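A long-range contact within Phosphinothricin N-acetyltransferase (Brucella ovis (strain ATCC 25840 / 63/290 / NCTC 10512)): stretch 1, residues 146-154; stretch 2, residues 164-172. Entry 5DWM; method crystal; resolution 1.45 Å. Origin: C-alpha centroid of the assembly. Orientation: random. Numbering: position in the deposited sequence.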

# COMPACT_ATOMS: atom_id res chain seq x y z
N GLY A 146 -4.72 -17.06 -12.35
CA GLY A 146 -5.31 -16.04 -13.20
C GLY A 146 -4.97 -14.61 -12.86
O GLY A 146 -5.50 -13.70 -13.50
N PHE A 147 -4.12 -14.38 -11.87
CA PHE A 147 -3.70 -13.01 -11.59
C PHE A 147 -2.86 -12.49 -12.75
O PHE A 147 -2.12 -13.25 -13.39
CB PHE A 147 -2.84 -12.97 -10.32
CG PHE A 147 -3.61 -13.08 -9.03
CD1 PHE A 147 -4.18 -14.28 -8.63
CD2 PHE A 147 -3.68 -11.99 -8.17
CE1 PHE A 147 -4.86 -14.37 -7.43
CE2 PHE A 147 -4.35 -12.08 -6.96
CZ PHE A 147 -4.94 -13.27 -6.59
N THR A 148 -2.97 -11.20 -13.01
CA THR A 148 -2.17 -10.54 -14.03
C THR A 148 -1.21 -9.55 -13.39
O THR A 148 -1.50 -8.97 -12.34
CB THR A 148 -3.06 -9.83 -15.06
OG1 THR A 148 -3.84 -8.83 -14.42
CG2 THR A 148 -4.00 -10.82 -15.72
N HIS A 149 -0.06 -9.38 -14.02
CA HIS A 149 0.94 -8.45 -13.50
C HIS A 149 0.45 -7.02 -13.64
O HIS A 149 -0.01 -6.61 -14.71
CB HIS A 149 2.24 -8.64 -14.27
CG HIS A 149 2.98 -9.87 -13.88
ND1 HIS A 149 3.84 -9.89 -12.80
CD2 HIS A 149 2.97 -11.12 -14.38
CE1 HIS A 149 4.34 -11.10 -12.67
NE2 HIS A 149 3.83 -11.87 -13.61
N CYS A 150 0.54 -6.25 -12.55
CA CYS A 150 0.08 -4.88 -12.59
C CYS A 150 1.07 -3.90 -11.97
O CYS A 150 0.69 -2.75 -11.70
CB CYS A 150 -1.32 -4.73 -11.97
SG CYS A 150 -1.45 -5.11 -10.21
N GLY A 151 2.31 -4.30 -11.74
CA GLY A 151 3.31 -3.32 -11.33
C GLY A 151 4.51 -3.97 -10.68
O GLY A 151 4.50 -5.15 -10.32
N ARG A 152 5.55 -3.16 -10.52
CA ARG A 152 6.77 -3.60 -9.86
C ARG A 152 7.43 -2.37 -9.28
O ARG A 152 7.90 -1.50 -10.03
CB ARG A 152 7.71 -4.30 -10.84
CG ARG A 152 8.96 -4.87 -10.19
CD ARG A 152 9.60 -5.92 -11.09
NE ARG A 152 10.86 -6.43 -10.55
CZ ARG A 152 11.31 -7.66 -10.76
NH1 ARG A 152 10.61 -8.53 -11.47
NH2 ARG A 152 12.47 -8.03 -10.23
N ILE A 153 7.45 -2.27 -7.95
CA ILE A 153 8.13 -1.16 -7.27
C ILE A 153 9.55 -1.63 -7.02
O ILE A 153 9.79 -2.49 -6.17
CB ILE A 153 7.44 -0.77 -5.96
CG1 ILE A 153 5.95 -0.49 -6.15
CG2 ILE A 153 8.15 0.44 -5.33
CD1 ILE A 153 5.20 -0.33 -4.82
N GLU A 154 10.50 -1.06 -7.75
CA GLU A 154 11.89 -1.49 -7.65
C GLU A 154 12.54 -0.95 -6.39
O GLU A 154 12.34 0.21 -6.01
CB GLU A 154 12.66 -0.99 -8.86
CG GLU A 154 12.22 -1.65 -10.15
CD GLU A 154 13.10 -1.25 -11.30
OE1 GLU A 154 14.21 -1.81 -11.41
OE2 GLU A 154 12.70 -0.36 -12.07
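Stretch 2 (164-172) LDTVLMQLP

Residues 164-172 form an extended strand that runs antiparallel to strand 148-153, the two N-to-C directions standing 142° apart and the axes approaching to 4.4 Å. Together the stretches bury 971 Å².

The contact begins at Gly-146, whose O lies 3.5 Å from Leu-171 CD1. Its backbone angles (94/3) would jam a CB against the preceding carbonyl, so glycine suits the position. Phe-147 then presents a ring face to Leu-171, with CB of Leu-171 3.7 Å from the ring centroid and almost on its normal; CB of Phe-147 also packs 4.0 Å from CB of Met-169.

At Thr-148 the pairing becomes regular: Thr-148 N donates to Gln-170 O and Gln-170 N to Thr-148 O, both at 2.9 Å. His-149 faces Met-169 across a non-hydrogen-bonded pair (CA to CA, 4.4 Å), and the methionine folds over the imidazole, placing its CE 3.7 Å and its SD 4.3 Å from the His-149 ring centroid.

The register shifts at Cys-150. Its phi/psi of -134/14 departs from extended geometry, and its CB points toward stretch 2, leaving SG 3.9 Å from Leu-168 CB. Leu-168 consequently bonds to two successive residues: Cys-150 N donates to Leu-168 O, and Leu-168 N to Gly-151 O, each at 2.8 Å. A CB on Gly-151 would sit only 3.1 Å from Leu-168 CD1.

Beyond this irregularity, Arg-152 lies opposite Val-167 (CA to CA, 4.5 Å), and its extended side chain reaches Asp-165 in a salt bridge, with NE and NH2 of Arg-152 each donating to OD2 of Asp-165 at 3.0 Å. Ile-153 restores the paired backbone bonds: Ile-153 N to Thr-166 O at 2.8 Å and Thr-166 N to Ile-153 O at 2.9 Å. At Glu-154 the chain turns a corner, its CA 3.3 Å from Asp-165 OD1.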

# COMPACT_ATOMS: atom_id res chain seq x y z
N LEU A 164 15.29 -5.39 -2.66
CA LEU A 164 14.19 -6.26 -3.04
C LEU A 164 13.17 -5.43 -3.80
O LEU A 164 12.97 -4.25 -3.49
CB LEU A 164 13.48 -6.80 -1.79
CG LEU A 164 14.38 -7.36 -0.68
CD1 LEU A 164 13.52 -7.79 0.51
CD2 LEU A 164 15.23 -8.51 -1.18
N ASP A 165 12.50 -6.05 -4.77
CA ASP A 165 11.42 -5.41 -5.51
C ASP A 165 10.08 -5.96 -5.05
O ASP A 165 9.98 -7.14 -4.69
CB ASP A 165 11.54 -5.68 -7.02
CG ASP A 165 12.80 -5.11 -7.64
OD1 ASP A 165 13.52 -4.32 -7.00
OD2 ASP A 165 13.08 -5.47 -8.80
N THR A 166 9.05 -5.13 -5.11
CA THR A 166 7.68 -5.59 -4.85
C THR A 166 6.98 -5.81 -6.18
O THR A 166 6.83 -4.86 -6.96
CB THR A 166 6.91 -4.53 -4.07
OG1 THR A 166 7.53 -4.32 -2.80
CG2 THR A 166 5.46 -4.96 -3.88
N VAL A 167 6.54 -7.04 -6.43
CA VAL A 167 5.76 -7.35 -7.63
C VAL A 167 4.27 -7.29 -7.27
O VAL A 167 3.83 -7.92 -6.31
CB VAL A 167 6.16 -8.72 -8.20
CG1 VAL A 167 5.07 -9.25 -9.14
CG2 VAL A 167 7.50 -8.60 -8.93
N LEU A 168 3.51 -6.51 -8.04
CA LEU A 168 2.07 -6.39 -7.82
C LEU A 168 1.31 -7.17 -8.89
O LEU A 168 1.65 -7.10 -10.08
CB LEU A 168 1.63 -4.92 -7.88
CG LEU A 168 2.40 -4.00 -6.94
CD1 LEU A 168 2.14 -2.59 -7.36
CD2 LEU A 168 1.93 -4.20 -5.52
N MET A 169 0.28 -7.92 -8.46
CA MET A 169 -0.57 -8.68 -9.37
C MET A 169 -2.02 -8.54 -8.91
O MET A 169 -2.30 -8.35 -7.73
CB MET A 169 -0.18 -10.16 -9.40
CG MET A 169 1.31 -10.39 -9.62
SD MET A 169 1.74 -12.13 -9.84
CE MET A 169 0.96 -12.46 -11.42
N GLN A 170 -2.96 -8.67 -9.85
CA GLN A 170 -4.36 -8.53 -9.48
C GLN A 170 -5.25 -9.49 -10.24
O GLN A 170 -4.93 -9.95 -11.34
CB GLN A 170 -4.88 -7.08 -9.60
CG GLN A 170 -5.00 -6.58 -11.03
CD GLN A 170 -5.48 -5.14 -11.12
OE1 GLN A 170 -4.84 -4.31 -11.76
NE2 GLN A 170 -6.62 -4.84 -10.50
N LEU A 171 -6.40 -9.78 -9.64
CA LEU A 171 -7.39 -10.69 -10.20
C LEU A 171 -8.75 -10.02 -10.06
O LEU A 171 -9.16 -9.67 -8.94
CB LEU A 171 -7.39 -12.00 -9.40
CG LEU A 171 -8.41 -13.05 -9.82
CD1 LEU A 171 -8.00 -13.74 -11.12
CD2 LEU A 171 -8.59 -14.07 -8.71
N PRO A 172 -9.49 -9.84 -11.15
CA PRO A 172 -10.83 -9.27 -11.04
C PRO A 172 -11.81 -10.30 -10.53
O PRO A 172 -11.68 -11.50 -10.79
CB PRO A 172 -11.16 -8.88 -12.49
CG PRO A 172 -10.43 -9.93 -13.30
CD PRO A 172 -9.15 -10.23 -12.54